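Local coordinates for outer protein YopM (Yersinia pestis, PDB 1JL5), which is a leucine-rich repeat effector that probably alters host cell physiology and promotes bacterial survival in host tissues, at residues 216-230 / 238-252. Sequence-based numbering, arbitrary orientation.
Sequences SLESIVAGNNILEEL and FLTTIYADNNLLKTL. With CA (calcium ion), chain B.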
loop_
_atom_site.group_PDB
_atom_site.type_symbol
_atom_site.label_atom_id
_atom_site.label_comp_id
_atom_site.label_asym_id
_atom_site.label_seq_id
_atom_site.Cartn_x
_atom_site.Cartn_y
_atom_site.Cartn_z
ATOM N N SER A 216 29.969 -15.472 22.968
ATOM C CA SER A 216 28.685 -15.411 23.647
ATOM C C SER A 216 27.540 -14.911 22.781
ATOM O O SER A 216 26.377 -15.112 23.122
ATOM C CB SER A 216 28.802 -14.506 24.868
ATOM O OG SER A 216 29.267 -13.229 24.478
ATOM N N LEU A 217 27.859 -14.269 21.665
ATOM C CA LEU A 217 26.819 -13.708 20.809
ATOM C C LEU A 217 25.737 -14.703 20.427
ATOM O O LEU A 217 26.010 -15.780 19.913
ATOM C CB LEU A 217 27.430 -13.109 19.540
ATOM C CG LEU A 217 26.530 -12.077 18.851
ATOM C CD1 LEU A 217 26.328 -10.891 19.798
ATOM C CD2 LEU A 217 27.158 -11.613 17.549
ATOM N N GLU A 218 24.495 -14.335 20.688
ATOM C CA GLU A 218 23.379 -15.195 20.347
ATOM C C GLU A 218 22.633 -14.551 19.204
ATOM O O GLU A 218 21.944 -15.211 18.429
ATOM C CB GLU A 218 22.442 -15.341 21.538
ATOM C CG GLU A 218 23.150 -15.765 22.804
ATOM C CD GLU A 218 22.181 -16.120 23.898
ATOM O OE1 GLU A 218 21.139 -15.443 24.003
ATOM O OE2 GLU A 218 22.464 -17.069 24.657
ATOM N N SER A 219 22.791 -13.245 19.093
ATOM C CA SER A 219 22.089 -12.527 18.063
ATOM C C SER A 219 22.823 -11.298 17.589
ATOM O O SER A 219 23.400 -10.547 18.379
ATOM C CB SER A 219 20.711 -12.126 18.586
ATOM O OG SER A 219 19.965 -11.478 17.581
ATOM N N ILE A 220 22.821 -11.111 16.279
ATOM C CA ILE A 220 23.429 -9.940 15.704
ATOM C C ILE A 220 22.514 -9.463 14.598
ATOM O O ILE A 220 22.170 -10.205 13.669
ATOM C CB ILE A 220 24.850 -10.192 15.150
ATOM C CG1 ILE A 220 25.434 -8.856 14.664
ATOM C CG2 ILE A 220 24.826 -11.222 14.034
ATOM C CD1 ILE A 220 26.915 -8.865 14.465
ATOM N N VAL A 221 22.077 -8.224 14.755
ATOM C CA VAL A 221 21.205 -7.571 13.808
ATOM C C VAL A 221 22.065 -6.435 13.297
ATOM O O VAL A 221 22.387 -5.504 14.030
ATOM C CB VAL A 221 19.952 -7.044 14.514
ATOM C CG1 VAL A 221 19.096 -6.240 13.552
ATOM C CG2 VAL A 221 19.161 -8.220 15.066
ATOM N N ALA A 222 22.474 -6.541 12.043
ATOM C CA ALA A 222 23.341 -5.536 11.457
ATOM C C ALA A 222 22.909 -5.283 10.035
ATOM O O ALA A 222 23.727 -5.006 9.158
ATOM C CB ALA A 222 24.786 -6.017 11.494
ATOM N N GLY A 223 21.609 -5.397 9.810
ATOM C CA GLY A 223 21.088 -5.153 8.490
ATOM C C GLY A 223 21.231 -3.680 8.190
ATOM O O GLY A 223 21.446 -2.859 9.089
ATOM N N ASN A 224 21.132 -3.339 6.915
ATOM C CA ASN A 224 21.222 -1.955 6.506
ATOM C C ASN A 224 22.474 -1.240 6.909
ATOM O O ASN A 224 22.449 -0.121 7.412
ATOM C CB ASN A 224 20.018 -1.183 7.000
ATOM C CG ASN A 224 18.938 -1.146 5.985
ATOM O OD1 ASN A 224 19.147 -0.651 4.881
ATOM N ND2 ASN A 224 17.775 -1.686 6.328
ATOM N N ASN A 225 23.578 -1.921 6.697
ATOM C CA ASN A 225 24.871 -1.351 6.945
ATOM C C ASN A 225 25.472 -1.451 5.564
ATOM O O ASN A 225 24.743 -1.502 4.575
ATOM C CB ASN A 225 25.626 -2.195 7.963
ATOM C CG ASN A 225 25.344 -1.753 9.372
ATOM O OD1 ASN A 225 25.728 -0.660 9.761
ATOM N ND2 ASN A 225 24.648 -2.580 10.135
ATOM N N ILE A 226 26.783 -1.471 5.476
ATOM C CA ILE A 226 27.403 -1.610 4.177
ATOM C C ILE A 226 28.446 -2.688 4.348
ATOM O O ILE A 226 29.591 -2.556 3.933
ATOM C CB ILE A 226 28.006 -0.276 3.699
ATOM C CG1 ILE A 226 28.795 0.388 4.825
ATOM C CG2 ILE A 226 26.881 0.641 3.234
ATOM C CD1 ILE A 226 29.292 1.781 4.469
ATOM N N LEU A 227 28.013 -3.760 5.001
ATOM C CA LEU A 227 28.865 -4.903 5.256
ATOM C C LEU A 227 29.186 -5.604 3.957
ATOM O O LEU A 227 28.290 -6.092 3.264
ATOM C CB LEU A 227 28.172 -5.871 6.210
ATOM C CG LEU A 227 27.896 -5.285 7.593
ATOM C CD1 LEU A 227 27.151 -6.300 8.444
ATOM C CD2 LEU A 227 29.215 -4.890 8.241
ATOM N N GLU A 228 30.475 -5.632 3.634
ATOM C CA GLU A 228 30.973 -6.275 2.427
ATOM C C GLU A 228 30.935 -7.760 2.700
ATOM O O GLU A 228 30.789 -8.574 1.800
ATOM C CB GLU A 228 32.424 -5.874 2.172
ATOM C CG GLU A 228 32.685 -4.383 2.065
ATOM C CD GLU A 228 32.117 -3.784 0.800
ATOM O OE1 GLU A 228 32.236 -4.431 -0.261
ATOM O OE2 GLU A 228 31.570 -2.667 0.869
ATOM N N GLU A 229 31.080 -8.098 3.969
ATOM C CA GLU A 229 31.085 -9.480 4.392
ATOM C C GLU A 229 30.777 -9.529 5.867
ATOM O O GLU A 229 30.837 -8.520 6.563
ATOM C CB GLU A 229 32.461 -10.098 4.155
ATOM C CG GLU A 229 33.568 -9.320 4.833
ATOM C CD GLU A 229 34.935 -9.940 4.649
ATOM O OE1 GLU A 229 35.265 -10.335 3.509
ATOM O OE2 GLU A 229 35.682 -10.019 5.649
ATOM N N LEU A 230 30.439 -10.719 6.334
ATOM C CA LEU A 230 30.151 -10.927 7.734
ATOM C C LEU A 230 31.432 -11.487 8.321
ATOM O O LEU A 230 32.227 -12.092 7.613
ATOM C CB LEU A 230 29.015 -11.935 7.892
ATOM C CG LEU A 230 27.647 -11.445 7.420
ATOM C CD1 LEU A 230 26.597 -12.523 7.664
ATOM C CD2 LEU A 230 27.291 -10.172 8.173
ATOM N N PHE A 238 26.637 -20.035 19.894
ATOM C CA PHE A 238 25.418 -19.512 20.479
ATOM C C PHE A 238 24.725 -18.502 19.588
ATOM O O PHE A 238 23.628 -18.044 19.899
ATOM C CB PHE A 238 25.740 -18.897 21.837
ATOM C CG PHE A 238 26.526 -19.809 22.729
ATOM C CD1 PHE A 238 25.979 -21.014 23.163
ATOM C CD2 PHE A 238 27.827 -19.487 23.100
ATOM C CE1 PHE A 238 26.721 -21.888 23.952
ATOM C CE2 PHE A 238 28.579 -20.354 23.891
ATOM C CZ PHE A 238 28.022 -21.559 24.318
ATOM N N LEU A 239 25.363 -18.153 18.478
ATOM C CA LEU A 239 24.766 -17.193 17.568
ATOM C C LEU A 239 23.613 -17.883 16.860
ATOM O O LEU A 239 23.814 -18.743 16.008
ATOM C CB LEU A 239 25.802 -16.702 16.561
ATOM C CG LEU A 239 25.351 -15.552 15.658
ATOM C CD1 LEU A 239 24.680 -14.460 16.489
ATOM C CD2 LEU A 239 26.559 -15.002 14.922
ATOM N N THR A 240 22.395 -17.512 17.224
ATOM C CA THR A 240 21.226 -18.133 16.631
ATOM C C THR A 240 20.490 -17.187 15.711
ATOM O O THR A 240 19.660 -17.603 14.909
ATOM C CB THR A 240 20.278 -18.613 17.714
ATOM O OG1 THR A 240 20.019 -17.534 18.616
ATOM C CG2 THR A 240 20.902 -19.774 18.484
ATOM N N THR A 241 20.790 -15.903 15.827
ATOM C CA THR A 241 20.134 -14.937 14.976
ATOM C C THR A 241 21.101 -14.022 14.286
ATOM O O THR A 241 21.926 -13.369 14.917
ATOM C CB THR A 241 19.138 -14.077 15.754
ATOM O OG1 THR A 241 18.021 -14.884 16.132
ATOM C CG2 THR A 241 18.649 -12.916 14.890
ATOM N N ILE A 242 21.002 -13.989 12.971
ATOM C CA ILE A 242 21.841 -13.110 12.197
ATOM C C ILE A 242 20.969 -12.362 11.229
ATOM O O ILE A 242 20.285 -12.958 10.406
ATOM C CB ILE A 242 22.892 -13.848 11.362
ATOM C CG1 ILE A 242 23.938 -14.490 12.264
ATOM C CG2 ILE A 242 23.564 -12.855 10.398
ATOM C CD1 ILE A 242 24.949 -15.297 11.486
ATOM N N TYR A 243 20.984 -11.047 11.359
ATOM C CA TYR A 243 20.263 -10.181 10.456
ATOM C C TYR A 243 21.379 -9.390 9.835
ATOM O O TYR A 243 22.079 -8.651 10.522
ATOM C CB TYR A 243 19.312 -9.258 11.213
ATOM C CG TYR A 243 17.939 -9.852 11.368
ATOM C CD1 TYR A 243 17.767 -11.108 11.940
ATOM C CD2 TYR A 243 16.812 -9.170 10.920
ATOM C CE1 TYR A 243 16.510 -11.674 12.062
ATOM C CE2 TYR A 243 15.543 -9.729 11.035
ATOM C CZ TYR A 243 15.402 -10.983 11.607
ATOM O OH TYR A 243 14.157 -11.557 11.714
ATOM N N ALA A 244 21.579 -9.592 8.543
ATOM C CA ALA A 244 22.619 -8.884 7.814
ATOM C C ALA A 244 21.981 -8.470 6.503
ATOM O O ALA A 244 22.633 -8.352 5.468
ATOM C CB ALA A 244 23.811 -9.797 7.577
ATOM N N ASP A 245 20.673 -8.269 6.568
ATOM C CA ASP A 245 19.903 -7.853 5.417
ATOM C C ASP A 245 20.415 -6.494 4.996
ATOM O O ASP A 245 21.093 -5.808 5.760
ATOM C CB ASP A 245 18.435 -7.711 5.793
ATOM C CG ASP A 245 18.236 -6.763 6.960
ATOM O OD1 ASP A 245 18.595 -7.143 8.096
ATOM O OD2 ASP A 245 17.745 -5.635 6.746
ATOM N N ASN A 246 20.098 -6.115 3.768
ATOM C CA ASN A 246 20.464 -4.808 3.277
ATOM C C ASN A 246 21.895 -4.416 3.502
ATOM O O ASN A 246 22.191 -3.346 4.027
ATOM C CB ASN A 246 19.538 -3.776 3.895
ATOM C CG ASN A 246 18.143 -3.928 3.398
ATOM O OD1 ASN A 246 17.878 -3.681 2.227
ATOM N ND2 ASN A 246 17.238 -4.365 4.265
ATOM N N ASN A 247 22.787 -5.297 3.100
ATOM C CA ASN A 247 24.192 -5.017 3.213
ATOM C C ASN A 247 24.780 -5.230 1.845
ATOM O O ASN A 247 24.070 -5.154 0.844
ATOM C CB ASN A 247 24.829 -5.919 4.259
ATOM C CG ASN A 247 24.651 -5.371 5.653
ATOM O OD1 ASN A 247 25.153 -4.294 5.961
ATOM N ND2 ASN A 247 23.920 -6.091 6.495
ATOM N N LEU A 248 26.075 -5.489 1.795
ATOM C CA LEU A 248 26.740 -5.695 0.527
ATOM C C LEU A 248 27.346 -7.079 0.520
ATOM O O LEU A 248 28.443 -7.287 0.015
ATOM C CB LEU A 248 27.817 -4.636 0.345
ATOM C CG LEU A 248 27.228 -3.228 0.323
ATOM C CD1 LEU A 248 28.342 -2.194 0.381
ATOM C CD2 LEU A 248 26.394 -3.067 -0.933
ATOM N N LEU A 249 26.614 -8.028 1.084
ATOM C CA LEU A 249 27.085 -9.397 1.149
ATOM C C LEU A 249 26.960 -10.098 -0.188
ATOM O O LEU A 249 25.915 -10.034 -0.831
ATOM C CB LEU A 249 26.297 -10.163 2.204
ATOM C CG LEU A 249 26.337 -9.575 3.613
ATOM C CD1 LEU A 249 25.523 -10.463 4.552
ATOM C CD2 LEU A 249 27.785 -9.455 4.084
ATOM N N LYS A 250 28.034 -10.759 -0.604
ATOM C CA LYS A 250 28.048 -11.507 -1.859
ATOM C C LYS A 250 28.011 -12.974 -1.459
ATOM O O LYS A 250 27.611 -13.844 -2.228
ATOM C CB LYS A 250 29.330 -11.241 -2.652
ATOM C CG LYS A 250 29.661 -9.784 -2.885
ATOM C CD LYS A 250 30.208 -9.149 -1.615
ATOM C CE LYS A 250 30.600 -7.700 -1.836
ATOM N NZ LYS A 250 31.022 -7.068 -0.558
ATOM N N THR A 251 28.465 -13.234 -0.241
ATOM C CA THR A 251 28.486 -14.579 0.298
ATOM C C THR A 251 28.368 -14.469 1.797
ATOM O O THR A 251 28.573 -13.407 2.382
ATOM C CB THR A 251 29.815 -15.314 0.004
ATOM O OG1 THR A 251 30.886 -14.623 0.656
ATOM C CG2 THR A 251 30.091 -15.369 -1.485
ATOM N N LEU A 252 28.040 -15.584 2.417
ATOM C CA LEU A 252 27.932 -15.625 3.851
ATOM C C LEU A 252 29.044 -16.542 4.286
ATOM O O LEU A 252 29.415 -17.464 3.560
ATOM C CB LEU A 252 26.597 -16.216 4.275
ATOM C CG LEU A 252 25.365 -15.443 3.830
ATOM C CD1 LEU A 252 24.126 -16.094 4.425
ATOM C CD2 LEU A 252 25.487 -13.993 4.281
HETATM CA CA CA B . 16.895 -2.936 0.606
HETATM O O HOH W 1 27.973 -17.663 19.725
HETATM O O HOH W 2 18.757 -5.967 10.428
HETATM O O HOH W 3 17.621 -3.723 8.705
HETATM O O HOH W 4 30.251 -10.912 1.167
HETATM O O HOH W 5 30.066 -12.583 4.407
HETATM O O HOH W 6 15.659 -1.656 1.936
HETATM O O HOH W 7 15.250 -4.408 0.572
HETATM O O HOH W 8 18.478 -1.344 0.010
#
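Asn-247 reaches across to Ala-222 and Leu-227 of the preceding repeat. Asn-247 CB lies 3.6 Å from Leu-227 O. With CG beside the backbone N (chi1 -83°) the amide runs alongside the Leu-227 side chain, Asn-247 CG resting against Leu-227 CB. At the tip, Asn-247 ND2 donates to Ala-222 O at 2.9 Å and also to Ala-244 O of its own segment, both acceptors lying in its amide plane. OD1, whose position is less certain, accepts from Leu-227 N and weakly from Asn-225 N. Asn-225 ND2 reaches Ala-222 O from the opposite face of that carbonyl, while Asn-267 repeats the bond one coil on, at Ala-244 O. Such a buried asparagine ladder is a characteristic feature of leucine-rich repeat solenoids; here LRR 8 and LRR 9 stack through it and through parallel strands 219-221 and 241-243. Their inward faces pair Ile-220 CG2 with Ile-242 CG1, and just past the strand Leu-230 CD2 packs on Ala-244 CB at 3.6 Å. In the turns that follow the strands, the amides of Asn-224 and Asn-246 lie side by side and stack, planes 9° apart; Asn-246 OD1 binds calcium at 2.0 Å, a site completed by three waters, Asp-266 and Asn-326 of the second subunit. Lys-250 bends at chi2 (76°) to bring NZ to Glu-228 O and, from above the carboxylate plane, Lys-250 NZ to Glu-228 OE1 at 2.9 Å, an oxygen also salt-bridged to Arg-310 of the second subunit.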